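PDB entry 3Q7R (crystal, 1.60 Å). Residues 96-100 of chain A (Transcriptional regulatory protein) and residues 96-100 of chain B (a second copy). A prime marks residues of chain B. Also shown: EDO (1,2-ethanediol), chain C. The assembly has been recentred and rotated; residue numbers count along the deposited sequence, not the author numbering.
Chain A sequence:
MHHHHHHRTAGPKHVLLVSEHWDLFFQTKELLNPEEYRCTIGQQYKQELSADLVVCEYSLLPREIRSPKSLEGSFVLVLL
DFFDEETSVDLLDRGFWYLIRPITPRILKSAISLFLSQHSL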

ATOM      1  N   PHE A  96      -7.573  -3.851  -2.933  1.00 12.37           N
ATOM      2  CA  PHE A  96      -6.934  -3.726  -1.618  1.00 12.33           C
ATOM      3  C   PHE A  96      -5.406  -3.548  -1.731  1.00 13.32           C
ATOM      4  O   PHE A  96      -4.701  -4.452  -2.214  1.00 15.83           O
ATOM      5  N   TRP A  97      -4.926  -2.447  -1.169  1.00 12.82           N
ATOM      6  CA  TRP A  97      -3.516  -2.304  -0.916  1.00 13.64           C
ATOM      7  C   TRP A  97      -3.159  -3.112   0.353  1.00 12.81           C
ATOM      8  O   TRP A  97      -4.050  -3.458   1.150  1.00 11.96           O
ATOM      9  N   TYR A  98      -1.867  -3.395   0.554  1.00 13.40           N
ATOM     10  CA  TYR A  98      -1.504  -4.308   1.658  1.00 13.22           C
ATOM     11  C   TYR A  98      -0.087  -4.038   2.134  1.00 16.14           C
ATOM     12  O   TYR A  98       0.694  -3.384   1.417  1.00 16.54           O
ATOM     13  N   LEU A  99       0.192  -4.469   3.357  1.00 13.17           N
ATOM     14  CA  LEU A  99       1.557  -4.546   3.904  1.00 16.58           C
ATOM     15  C   LEU A  99       1.808  -6.017   4.157  1.00 15.48           C
ATOM     16  O   LEU A  99       0.877  -6.732   4.602  1.00 15.11           O
ATOM     17  N   ILE A 100       3.056  -6.475   3.976  1.00 15.63           N
ATOM     18  CA  ILE A 100       3.432  -7.851   4.271  1.00 16.25           C
ATOM     19  C   ILE A 100       4.352  -7.811   5.479  1.00 16.97           C
ATOM     20  O   ILE A 100       5.228  -6.915   5.575  1.00 18.07           O
TER
ATOM     21  N   PHE B  96       5.859   7.937   0.765  1.00 24.60           N
ATOM     22  CA  PHE B  96       6.019   6.863  -0.226  1.00 23.45           C
ATOM     23  C   PHE B  96       5.479   5.490   0.202  1.00 23.82           C
ATOM     24  O   PHE B  96       5.949   4.943   1.190  1.00 25.27           O
ATOM     25  N   TRP B  97       4.558   4.913  -0.562  1.00 23.66           N
ATOM     26  CA  TRP B  97       4.295   3.472  -0.415  1.00 21.07           C
ATOM     27  C   TRP B  97       5.386   2.635  -1.072  1.00 24.61           C
ATOM     28  O   TRP B  97       6.153   3.147  -1.918  1.00 24.81           O
ATOM     29  N   TYR B  98       5.461   1.352  -0.724  1.00 20.56           N
ATOM     30  CA  TYR B  98       6.486   0.489  -1.330  1.00 20.98           C
ATOM     31  C   TYR B  98       6.038  -0.968  -1.522  1.00 21.35           C
ATOM     32  O   TYR B  98       5.064  -1.452  -0.889  1.00 23.24           O
ATOM     33  N   LEU B  99       6.764  -1.671  -2.378  1.00 20.76           N
ATOM     34  CA  LEU B  99       6.742  -3.129  -2.403  1.00 24.94           C
ATOM     35  C   LEU B  99       8.118  -3.643  -2.121  1.00 25.66           C
ATOM     36  O   LEU B  99       9.104  -3.026  -2.534  1.00 25.25           O
ATOM     37  N   ILE B 100       8.183  -4.778  -1.434  1.00 25.96           N
ATOM     38  CA  ILE B 100       9.458  -5.421  -1.167  1.00 25.93           C
ATOM     39  C   ILE B 100       9.551  -6.683  -2.018  1.00 24.97           C
ATOM     40  O   ILE B 100       8.579  -7.429  -2.138  1.00 28.83           O
TER

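When two copies of one protein meet through the same segment, the backbones usually obey the symmetry more faithfully than the side chains do, because a residue that meets its own counterpart cannot always adopt one conformation twice. The two facing strands of this transcriptional regulatory protein illustrate the principle. They run at 54° to one another with a closest axial approach of 8.3 Å, and CA of Leu99 lies 8.3 Å from CA of Leu99′. At that separation no direct hydrogen bond joins the two stretches, and the gap is filled by side chains, one water and one small bound molecule.

The symmetry breaks at the tryptophans. Trp97 and Trp97′ have nearly identical backbone torsions, and both direct their CA-to-CB bonds toward the partner strand, yet their side chains part at the first rotatable bond. Trp97 is t, with chi1 at -176° and chi2 at -124°; Trp97′ is m, with chi1 at -66° and chi2 at 106°. The difference lets one indole present its edge to the face of the other. The five-membered ring of Trp97 and the six-membered ring of Trp97′ have centroids 4.5 Å apart and planes at 74°, and NE1 of Trp97 comes within 3.0 Å of CE3 of Trp97′. This places the polar N-H edge of one ring over the electron-rich face of the other. NE1 of Trp97′, in contrast, is hydrogen-bonded elsewhere in the structure.

The t rotamer also carries the Trp97 ring deep into the contact, where 100 Å² of the residue is covered, against 60 Å² for Trp97′. CZ2 of Trp97 lies 3.4 Å from O of Tyr98′, near the ring plane, and CH2 of Trp97 packs 3.5 Å from CD2 of Leu99′.

Tyr98 and Leu99 keep the rotamer symmetry that the tryptophans abandon. Leu99 and Leu99′ share the m,t conformation, with CA-to-CB bonds directed sideways and side-chain ends that come nearer the other strand. Tyr98 and Tyr98′ point away at CB, but both are p at chi1, near 55°, and the far ends of their rings come nearer the partner. Thus OH of Tyr98 lies 3.8 Å from CD2 of Leu99′, and in the reciprocal contact CD2 of Leu99 is 4.3 Å from OH of Tyr98′, a hydroxyl hydrogen-bonded elsewhere in the structure. Equivalent rotamers do not guarantee equal contacts, however: Leu99′ packs tightly on the Trp97 ring, whereas CD2 of Leu99 comes only to 4.6 Å from CZ3 of Trp97′. Ile100 and Ile100′, both m,t, direct CA-to-CB sideways and toward respectively, but neither side chain reaches the other strand.

Polar backbone groups are bridged by small molecules. A water donates to O of Tyr98 at 2.9 Å and to O of Tyr98′ at 2.8 Å, and it also hydrogen-bonds O2 of the 1,2-ethanediol at 2.8 Å. The diol, probably from the crystallisation liquor, accepts from both strands: N of Ile100 reaches its O2 at 2.9 Å, and N of Ile100′ its O1 at 3.0 Å. Its two hydroxyls thus serve equivalent amides, although the water joins only O2.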

ATOM      1  CB  PHE A  96      -7.148  -5.020  -0.833  1.00 14.67           C
ATOM      2  CG  PHE A  96      -8.603  -5.334  -0.597  1.00 11.14           C
ATOM      3  CD1 PHE A  96      -9.341  -4.586   0.305  1.00 14.78           C
ATOM      4  CD2 PHE A  96      -9.223  -6.403  -1.254  1.00 12.98           C
ATOM      5  CE1 PHE A  96     -10.708  -4.902   0.536  1.00 13.35           C
ATOM      6  CE2 PHE A  96     -10.575  -6.701  -1.006  1.00 14.93           C
ATOM      7  CZ  PHE A  96     -11.311  -5.910  -0.122  1.00 14.73           C
ATOM      8  CB  TRP A  97      -3.150  -0.791  -0.757  1.00 17.26           C
ATOM      9  CG  TRP A  97      -1.678  -0.517  -0.575  1.00 19.71           C
ATOM     10  CD1 TRP A  97      -1.079   0.170   0.458  1.00 23.11           C
ATOM     11  CD2 TRP A  97      -0.618  -0.908  -1.445  1.00 19.34           C
ATOM     12  NE1 TRP A  97       0.302   0.212   0.283  1.00 27.37           N
ATOM     13  CE2 TRP A  97       0.616  -0.429  -0.875  1.00 24.11           C
ATOM     14  CE3 TRP A  97      -0.579  -1.611  -2.638  1.00 19.47           C
ATOM     15  CZ2 TRP A  97       1.854  -0.660  -1.456  1.00 32.10           C
ATOM     16  CZ3 TRP A  97       0.696  -1.837  -3.241  1.00 26.70           C
ATOM     17  CH2 TRP A  97       1.882  -1.363  -2.628  1.00 30.00           C
ATOM     18  CB  TYR A  98      -1.589  -5.823   1.247  1.00 13.26           C
ATOM     19  CG  TYR A  98      -0.744  -6.153   0.035  1.00 14.42           C
ATOM     20  CD1 TYR A  98       0.598  -6.399   0.154  1.00 15.24           C
ATOM     21  CD2 TYR A  98      -1.330  -6.191  -1.240  1.00 14.53           C
ATOM     22  CE1 TYR A  98       1.375  -6.701  -0.985  1.00 16.70           C
ATOM     23  CE2 TYR A  98      -0.583  -6.471  -2.376  1.00 19.32           C
ATOM     24  CZ  TYR A  98       0.756  -6.685  -2.245  1.00 16.98           C
ATOM     25  OH  TYR A  98       1.553  -6.962  -3.373  1.00 19.19           O
ATOM     26  CB  LEU A  99       1.660  -3.841   5.269  1.00 16.38           C
ATOM     27  CG  LEU A  99       1.386  -2.337   5.240  1.00 19.94           C
ATOM     28  CD1 LEU A  99       1.320  -1.750   6.654  1.00 23.81           C
ATOM     29  CD2 LEU A  99       2.527  -1.704   4.446  1.00 24.10           C
ATOM     30  CB  ILE A 100       4.113  -8.534   3.088  1.00 15.88           C
ATOM     31  CG1 ILE A 100       3.140  -8.535   1.888  1.00 14.65           C
ATOM     32  CG2 ILE A 100       4.582  -9.962   3.501  1.00 16.98           C
ATOM     33  CD1 ILE A 100       3.636  -9.366   0.650  1.00 18.82           C
TER
ATOM     34  CB  PHE B  96       7.505   6.652  -0.539  1.00 25.69           C
ATOM     35  CG  PHE B  96       8.177   7.860  -1.113  1.00 28.58           C
ATOM     36  CD1 PHE B  96       8.049   8.171  -2.453  1.00 32.71           C
ATOM     37  CD2 PHE B  96       8.940   8.693  -0.297  1.00 27.52           C
ATOM     38  CE1 PHE B  96       8.675   9.300  -2.991  1.00 38.57           C
ATOM     39  CE2 PHE B  96       9.575   9.838  -0.831  1.00 30.98           C
ATOM     40  CZ  PHE B  96       9.435  10.135  -2.168  1.00 30.73           C
ATOM     41  CB  TRP B  97       2.980   3.085  -1.082  1.00 22.08           C
ATOM     42  CG  TRP B  97       1.848   3.685  -0.417  1.00 26.97           C
ATOM     43  CD1 TRP B  97       1.106   4.721  -0.871  1.00 33.55           C
ATOM     44  CD2 TRP B  97       1.306   3.329   0.880  1.00 25.81           C
ATOM     45  NE1 TRP B  97       0.130   5.039   0.048  1.00 33.73           N
ATOM     46  CE2 TRP B  97       0.217   4.192   1.124  1.00 32.95           C
ATOM     47  CE3 TRP B  97       1.639   2.382   1.841  1.00 22.97           C
ATOM     48  CZ2 TRP B  97      -0.550   4.135   2.305  1.00 28.84           C
ATOM     49  CZ3 TRP B  97       0.850   2.276   2.993  1.00 20.59           C
ATOM     50  CH2 TRP B  97      -0.211   3.176   3.230  1.00 25.56           C
ATOM     51  CB  TYR B  98       7.753   0.493  -0.446  1.00 24.67           C
ATOM     52  CG  TYR B  98       7.488   0.129   1.002  1.00 26.92           C
ATOM     53  CD1 TYR B  98       7.366  -1.195   1.383  1.00 23.21           C
ATOM     54  CD2 TYR B  98       7.336   1.115   1.977  1.00 26.82           C
ATOM     55  CE1 TYR B  98       7.102  -1.544   2.686  1.00 21.78           C
ATOM     56  CE2 TYR B  98       7.086   0.783   3.295  1.00 27.30           C
ATOM     57  CZ  TYR B  98       6.953  -0.553   3.642  1.00 21.29           C
ATOM     58  OH  TYR B  98       6.699  -0.949   4.927  1.00 24.48           O
ATOM     59  CB  LEU B  99       6.344  -3.656  -3.760  1.00 22.82           C
ATOM     60  CG  LEU B  99       4.936  -3.275  -4.127  1.00 30.44           C
ATOM     61  CD1 LEU B  99       4.704  -3.630  -5.591  1.00 29.22           C
ATOM     62  CD2 LEU B  99       4.018  -4.083  -3.165  1.00 25.35           C
ATOM     63  CB  ILE B 100       9.609  -5.728   0.340  1.00 27.43           C
ATOM     64  CG1 ILE B 100       9.642  -4.404   1.130  1.00 27.41           C
ATOM     65  CG2 ILE B 100      10.934  -6.446   0.618  1.00 33.53           C
ATOM     66  CD1 ILE B 100       9.456  -4.559   2.606  1.00 30.05           C
TER
HETATM   67  C1  EDO C 114       4.867  -5.232   0.375  1.00 32.92           C
HETATM   68  O1  EDO C 114       5.699  -6.103  -0.392  1.00 31.95           O
HETATM   69  C2  EDO C 114       5.603  -5.004   1.693  1.00 32.31           C
HETATM   70  O2  EDO C 114       4.694  -4.502   2.657  1.00 23.82           O
HETATM   71  O   HOH W   1       3.398  -2.534   1.119  1.00 22.35           O